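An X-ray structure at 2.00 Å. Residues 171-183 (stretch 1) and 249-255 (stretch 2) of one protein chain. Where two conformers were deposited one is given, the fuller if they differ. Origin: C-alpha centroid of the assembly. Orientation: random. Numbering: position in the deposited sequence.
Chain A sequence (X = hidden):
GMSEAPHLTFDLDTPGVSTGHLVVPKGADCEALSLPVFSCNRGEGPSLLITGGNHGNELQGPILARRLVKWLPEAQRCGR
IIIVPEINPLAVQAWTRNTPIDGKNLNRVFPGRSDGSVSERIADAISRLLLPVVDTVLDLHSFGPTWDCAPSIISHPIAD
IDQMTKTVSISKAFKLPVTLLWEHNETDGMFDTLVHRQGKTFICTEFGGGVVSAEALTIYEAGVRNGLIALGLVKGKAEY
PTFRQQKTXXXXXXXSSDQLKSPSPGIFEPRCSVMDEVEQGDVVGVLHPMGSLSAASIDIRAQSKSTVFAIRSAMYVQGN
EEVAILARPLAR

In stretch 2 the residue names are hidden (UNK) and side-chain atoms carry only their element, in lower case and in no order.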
ATOM      1  N   SER A 171      13.734  22.386  -8.124  1.00 28.24           N
ATOM      2  CA  SER A 171      12.590  21.570  -7.718  1.00 28.52           C
ATOM      3  C   SER A 171      11.274  22.008  -8.372  1.00 28.04           C
ATOM      4  O   SER A 171      10.539  21.180  -8.876  1.00 27.70           O
ATOM      5  CB  SER A 171      12.452  21.594  -6.202  1.00 26.70           C
ATOM      6  OG  SER A 171      13.581  20.991  -5.585  1.00 29.58           O
ATOM      7  N   LYS A 172      11.003  23.304  -8.370  1.00 27.07           N
ATOM      8  CA  LYS A 172       9.819  23.872  -9.011  1.00 28.68           C
ATOM      9  C   LYS A 172       9.772  23.637 -10.524  1.00 28.48           C
ATOM     10  O   LYS A 172       8.686  23.448 -11.074  1.00 22.87           O
ATOM     11  CB  LYS A 172       9.713  25.379  -8.714  1.00 30.39           C
ATOM     12  CG  LYS A 172       9.311  25.695  -7.269  1.00 30.91           C
ATOM     13  CD  LYS A 172       9.338  27.214  -7.007  1.00 33.22           C
ATOM     14  CE  LYS A 172       8.894  27.549  -5.583  1.00 39.89           C
ATOM     15  NZ  LYS A 172       9.046  29.008  -5.241  1.00 41.38           N
ATOM     16  N   ALA A 173      10.952  23.646 -11.165  1.00 29.21           N
ATOM     17  CA  ALA A 173      11.120  23.348 -12.591  1.00 29.06           C
ATOM     18  C   ALA A 173      10.726  21.901 -13.004  1.00 28.57           C
ATOM     19  O   ALA A 173      10.615  21.642 -14.191  1.00 27.59           O
ATOM     20  CB  ALA A 173      12.573  23.652 -13.055  1.00 27.07           C
ATOM     21  N   PHE A 174      10.531  20.985 -12.046  1.00 27.43           N
ATOM     22  CA  PHE A 174      10.017  19.630 -12.324  1.00 26.86           C
ATOM     23  C   PHE A 174       8.531  19.711 -12.713  1.00 28.11           C
ATOM     24  O   PHE A 174       8.024  18.791 -13.348  1.00 28.50           O
ATOM     25  CB  PHE A 174      10.135  18.681 -11.122  1.00 26.21           C
ATOM     26  CG  PHE A 174      11.513  18.098 -10.899  1.00 26.84           C
ATOM     27  CD1 PHE A 174      12.612  18.909 -10.667  1.00 27.57           C
ATOM     28  CD2 PHE A 174      11.694  16.741 -10.837  1.00 25.42           C
ATOM     29  CE1 PHE A 174      13.854  18.376 -10.418  1.00 27.49           C
ATOM     30  CE2 PHE A 174      12.960  16.199 -10.594  1.00 26.20           C
ATOM     31  CZ  PHE A 174      14.038  17.036 -10.406  1.00 29.13           C
ATOM     32  N   LYS A 175       7.850  20.807 -12.342  1.00 26.99           N
ATOM     33  CA  LYS A 175       6.445  21.020 -12.608  1.00 27.86           C
ATOM     34  C   LYS A 175       5.526  19.909 -12.061  1.00 27.16           C
ATOM     35  O   LYS A 175       4.559  19.532 -12.700  1.00 29.52           O
ATOM     36  CB  LYS A 175       6.199  21.276 -14.102  1.00 27.33           C
ATOM     37  CG  LYS A 175       7.157  22.272 -14.717  1.00 30.64           C
ATOM     38  CD  LYS A 175       6.662  22.790 -16.058  1.00 32.94           C
ATOM     39  CE  LYS A 175       7.739  23.600 -16.790  1.00 40.02           C
ATOM     40  NZ  LYS A 175       8.548  24.521 -15.907  1.00 45.15           N
ATOM     41  N   LEU A 176       5.856  19.361 -10.891  1.00 27.11           N
ATOM     42  CA  LEU A 176       4.991  18.392 -10.238  1.00 25.41           C
ATOM     43  C   LEU A 176       3.784  19.145  -9.624  1.00 28.67           C
ATOM     44  O   LEU A 176       3.831  20.387  -9.468  1.00 28.96           O
ATOM     45  CB  LEU A 176       5.753  17.639  -9.142  1.00 26.98           C
ATOM     46  CG  LEU A 176       6.801  16.657  -9.632  1.00 23.24           C
ATOM     47  CD1 LEU A 176       7.753  16.240  -8.467  1.00 24.98           C
ATOM     48  CD2 LEU A 176       6.162  15.432 -10.304  1.00 28.22           C
ATOM     49  N   PRO A 177       2.672  18.429  -9.349  1.00 28.01           N
ATOM     50  CA  PRO A 177       1.490  19.021  -8.708  1.00 29.02           C
ATOM     51  C   PRO A 177       1.753  19.917  -7.497  1.00 28.37           C
ATOM     52  O   PRO A 177       1.137  20.978  -7.396  1.00 28.91           O
ATOM     53  CB  PRO A 177       0.688  17.790  -8.298  1.00 30.32           C
ATOM     54  CG  PRO A 177       0.954  16.846  -9.368  1.00 27.29           C
ATOM     55  CD  PRO A 177       2.393  17.038  -9.766  1.00 27.02           C
ATOM     56  N   VAL A 178       2.681  19.513  -6.629  1.00 28.97           N
ATOM     57  CA  VAL A 178       3.037  20.262  -5.429  1.00 25.99           C
ATOM     58  C   VAL A 178       4.529  20.347  -5.162  1.00 26.32           C
ATOM     59  O   VAL A 178       5.235  19.346  -5.271  1.00 26.82           O
ATOM     60  CB  VAL A 178       2.434  19.566  -4.171  1.00 28.27           C
ATOM     61  CG1 VAL A 178       2.871  20.267  -2.863  1.00 25.64           C
ATOM     62  CG2 VAL A 178       0.894  19.474  -4.283  1.00 26.44           C
ATOM     63  N   THR A 179       5.026  21.531  -4.819  1.00 25.06           N
ATOM     64  CA  THR A 179       6.367  21.631  -4.237  1.00 28.09           C
ATOM     65  C   THR A 179       6.047  22.013  -2.791  1.00 26.10           C
ATOM     66  O   THR A 179       5.404  23.022  -2.566  1.00 24.88           O
ATOM     67  CB  THR A 179       7.314  22.654  -4.925  1.00 30.23           C
ATOM     68  OG1 THR A 179       7.489  22.287  -6.297  1.00 32.59           O
ATOM     69  CG2 THR A 179       8.694  22.672  -4.209  1.00 25.97           C
ATOM     70  N   LEU A 180       6.471  21.213  -1.814  1.00 28.90           N
ATOM     71  CA  LEU A 180       6.110  21.496  -0.427  1.00 26.55           C
ATOM     72  C   LEU A 180       7.266  21.984   0.416  1.00 27.44           C
ATOM     73  O   LEU A 180       8.241  21.260   0.561  1.00 30.04           O
ATOM     74  CB  LEU A 180       5.522  20.244   0.236  1.00 24.48           C
ATOM     75  CG  LEU A 180       4.970  20.362   1.673  1.00 26.30           C
ATOM     76  CD1 LEU A 180       3.769  21.303   1.813  1.00 21.48           C
ATOM     77  CD2 LEU A 180       4.625  18.982   2.186  1.00 25.76           C
ATOM     78  N   LEU A 181       7.123  23.183   0.988  1.00 27.81           N
ATOM     79  CA  LEU A 181       8.113  23.704   1.921  0.50 28.66           C
ATOM     80  C   LEU A 181       7.746  23.113   3.286  1.00 28.60           C
ATOM     81  O   LEU A 181       6.635  23.284   3.775  1.00 28.48           O
ATOM     82  CB  LEU A 181       8.138  25.233   1.966  0.50 28.86           C
ATOM     83  CG  LEU A 181       8.336  26.017   0.668  0.50 30.03           C
ATOM     84  CD1 LEU A 181       8.722  27.446   1.031  0.50 31.21           C
ATOM     85  CD2 LEU A 181       9.395  25.422  -0.227  0.50 35.75           C
ATOM     86  N   TRP A 182       8.674  22.391   3.899  1.00 30.55           N
ATOM     87  CA  TRP A 182       8.403  21.737   5.164  1.00 32.55           C
ATOM     88  C   TRP A 182       9.677  21.487   5.973  1.00 32.83           C
ATOM     89  O   TRP A 182      10.530  20.714   5.570  1.00 28.69           O
ATOM     90  CB  TRP A 182       7.670  20.412   4.889  1.00 33.19           C
ATOM     91  CG  TRP A 182       7.256  19.627   6.119  1.00 35.03           C
ATOM     92  CD1 TRP A 182       7.129  20.097   7.406  1.00 36.82           C
ATOM     93  CD2 TRP A 182       6.778  18.273   6.149  1.00 33.13           C
ATOM     94  NE1 TRP A 182       6.694  19.097   8.235  1.00 38.80           N
ATOM     95  CE2 TRP A 182       6.458  17.970   7.495  1.00 33.38           C
ATOM     96  CE3 TRP A 182       6.621  17.281   5.185  1.00 34.41           C
ATOM     97  CZ2 TRP A 182       5.994  16.711   7.895  1.00 37.98           C
ATOM     98  CZ3 TRP A 182       6.151  16.027   5.583  1.00 35.44           C
ATOM     99  CH2 TRP A 182       5.856  15.759   6.931  1.00 36.23           C
ATOM    100  N   GLU A 183       9.735  22.105   7.149  1.00 35.45           N
ATOM    101  CA  GLU A 183      10.862  22.001   8.058  1.00 39.19           C
ATOM    102  C   GLU A 183      10.605  20.827   8.995  1.00 39.75           C
ATOM    103  O   GLU A 183      10.333  20.992  10.176  1.00 41.55           O
ATOM    104  CB  GLU A 183      11.045  23.336   8.778  1.00 38.04           C
ATOM    105  CG  GLU A 183      12.303  23.447   9.585  1.00 40.49           C
ATOM    106  CD  GLU A 183      12.586  24.870  10.109  1.00 43.93           C
ATOM    107  OE1 GLU A 183      12.034  25.888   9.605  1.00 43.85           O
ATOM    108  OE2 GLU A 183      13.402  24.962  11.039  1.00 45.53           O
ATOM    109  N   UNK A 249       0.968  23.315 -11.158  1.00 31.38           N
ATOM    110  CA  UNK A 249       2.036  23.419 -10.156  1.00 31.51           C
ATOM    111  C   UNK A 249       1.690  24.371  -9.013  1.00 33.30           C
ATOM    112  O   UNK A 249       1.434  25.560  -9.259  1.00 36.32           O
ATOM    113  N   UNK A 250       1.672  23.865  -7.773  1.00 31.07           N
ATOM    114  CA  UNK A 250       1.384  24.678  -6.590  1.00 30.98           C
ATOM    115  C   UNK A 250       2.562  24.610  -5.642  1.00 30.07           C
ATOM    116  O   UNK A 250       3.153  23.548  -5.468  1.00 28.15           O
ATOM    117  c   UNK A 250      -2.289  23.756  -5.565  1.00 33.32           C
ATOM    118  c   UNK A 250       0.172  24.160  -5.804  1.00 29.58           C
ATOM    119  n   UNK A 250      -2.617  24.629  -4.628  1.00 41.17           N
ATOM    120  c   UNK A 250      -1.162  24.173  -6.504  1.00 35.71           C
ATOM    121  o   UNK A 250      -2.815  22.647  -5.647  1.00 46.82           O
ATOM    122  N   UNK A 251       2.874  25.740  -5.019  1.00 28.80           N
ATOM    123  CA  UNK A 251       3.895  25.814  -3.982  1.00 30.20           C
ATOM    124  C   UNK A 251       3.161  26.006  -2.648  1.00 27.63           C
ATOM    125  O   UNK A 251       2.488  27.026  -2.414  1.00 27.69           O
ATOM    126  c   UNK A 251       4.911  26.920  -4.250  1.00 31.20           C
ATOM    127  o   UNK A 251       5.416  26.744  -5.582  1.00 35.50           O
ATOM    128  c   UNK A 251       6.087  26.802  -3.244  1.00 28.17           C
ATOM    129  N   UNK A 252       3.296  25.007  -1.783  1.00 27.88           N
ATOM    130  CA  UNK A 252       2.575  24.946  -0.515  1.00 24.87           C
ATOM    131  C   UNK A 252       3.578  24.809   0.619  1.00 24.03           C
ATOM    132  O   UNK A 252       4.734  24.493   0.375  1.00 25.38           O
ATOM    133  c   UNK A 252       1.617  23.740  -0.535  1.00 23.01           C
ATOM    134  c   UNK A 252      -0.330  24.871  -1.678  1.00 25.98           C
ATOM    135  c   UNK A 252      -0.306  22.362  -1.480  1.00 20.37           C
ATOM    136  c   UNK A 252       0.556  23.641  -1.643  1.00 24.76           C
ATOM    137  N   UNK A 253       3.139  25.106   1.838  1.00 27.04           N
ATOM    138  CA  UNK A 253       3.970  24.922   3.034  1.00 28.90           C
ATOM    139  C   UNK A 253       3.154  24.261   4.118  1.00 27.45           C
ATOM    140  O   UNK A 253       1.936  24.465   4.200  1.00 29.39           O
ATOM    141  c   UNK A 253       3.679  27.223   4.101  1.00 33.26           C
ATOM    142  c   UNK A 253       4.375  28.519   4.503  1.00 34.74           C
ATOM    143  o   UNK A 253       3.650  29.508   4.682  1.00 39.09           O
ATOM    144  o   UNK A 253       5.620  28.547   4.638  1.00 46.08           O
ATOM    145  c   UNK A 253       4.610  26.225   3.562  1.00 27.98           C
ATOM    146  N   UNK A 254       3.853  23.504   4.951  1.00 28.02           N
ATOM    147  CA  UNK A 254       3.229  22.801   6.070  0.50 29.21           C
ATOM    148  C   UNK A 254       4.006  23.134   7.327  1.00 30.61           C
ATOM    149  O   UNK A 254       5.231  23.080   7.342  1.00 30.02           O
ATOM    150  c   UNK A 254       4.389  20.646   5.495  0.50 30.02           C
ATOM    151  o   UNK A 254       2.662  20.654   7.078  0.50 33.82           O
ATOM    152  c   UNK A 254       3.107  21.269   5.863  0.50 29.79           C
ATOM    153  N   UNK A 255       3.252  23.543   8.361  1.00 32.95           N
ATOM    154  CA  UNK A 255       3.778  23.924   9.697  1.00 34.77           C
ATOM    155  C   UNK A 255       3.183  22.943  10.703  1.00 36.08           C
ATOM    156  O   UNK A 255       2.289  22.171  10.345  1.00 35.90           O
ATOM    157  c   UNK A 255       4.018  26.389   9.059  1.00 33.89           C
ATOM    158  c   UNK A 255       3.436  25.410  10.089  1.00 36.16           C
ATOM    159  o   UNK A 255       2.010  25.593  10.192  1.00 37.42           O
TER
HETATM  160  O   HOH W   1      -1.224  21.188  -8.399  1.00 32.80           O
HETATM  161  O   HOH W   2       7.469  23.751   8.263  1.00 38.97           O

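Position 249 has backbone atoms and no side-chain atom. Its CA lies 3.6 Å from L176 O, a CA-H...O contact. The residue is glycine, G249.

Position 250 carries three carbons in an unbranched run, the third bearing one oxygen and one nitrogen. That is a side-chain amide. Its backbone does the pairing: its N donates to P177 O at 3.0 Å, and T179 N donates to its O at 2.8 Å. The residue is glutamine, Q250. Water 1 donates to P177 O at 2.6 Å and makes a weak bond to Q250 OE1 at 3.5 Å.

Position 251 has one carbon that carries one oxygen and one carbon. Its CA is 3.5 Å from T179 O. The side-chain oxygen lies 3.6 Å from K172 CE, where the long side chain of K172 comes near. The fork at the first carbon and the single oxygen give threonine, T251.

Position 252 has four carbons, forked at the second, and no polar atom. The side chain is buried, with one end carbon 4.0 Å from V178 CG1 and its CB 4.0 Å from L180 CD1. Its backbone bonds twice: its N to T179 O at 3.0 Å, and L181 N to its O at 2.8 Å. The residue is leucine, L252.

Position 253 has three carbons in a run, the third carrying two oxygens. Its CB is 4.0 Å from L181 CB, and its CA is 3.2 Å from L181 O. This is a carboxylate on a two-methylene arm, so glutamate, E253.

Position 254 again has one carbon bearing one oxygen and one carbon. Its methyl sits over a face of the W182 ring, with the methyl carbon 3.1 Å from W182 CG, a CH-pi contact. Its N donates to L181 O at 3.0 Å. It is threonine, T254.

Position 255 has one carbon bearing one oxygen and one carbon. Its CB points away from stretch 1, and the side chain makes no contact with it. The residue is threonine, T255.

The contact is a parallel strand pairing. Five backbone hydrogen bonds run between P177 and T254, linking alternate residues of stretch 1 with alternate residues of stretch 2. V178, L180, Q250 and L252 share one face of the sheet, where the leucines and the valine pack together. T179, L181, T251 and E253 lie on the other. Water 2 bridges T254 O, at 2.5 Å, and E183 N, at 3.0 Å.

Stretch 2 (249-255) GQTLETT
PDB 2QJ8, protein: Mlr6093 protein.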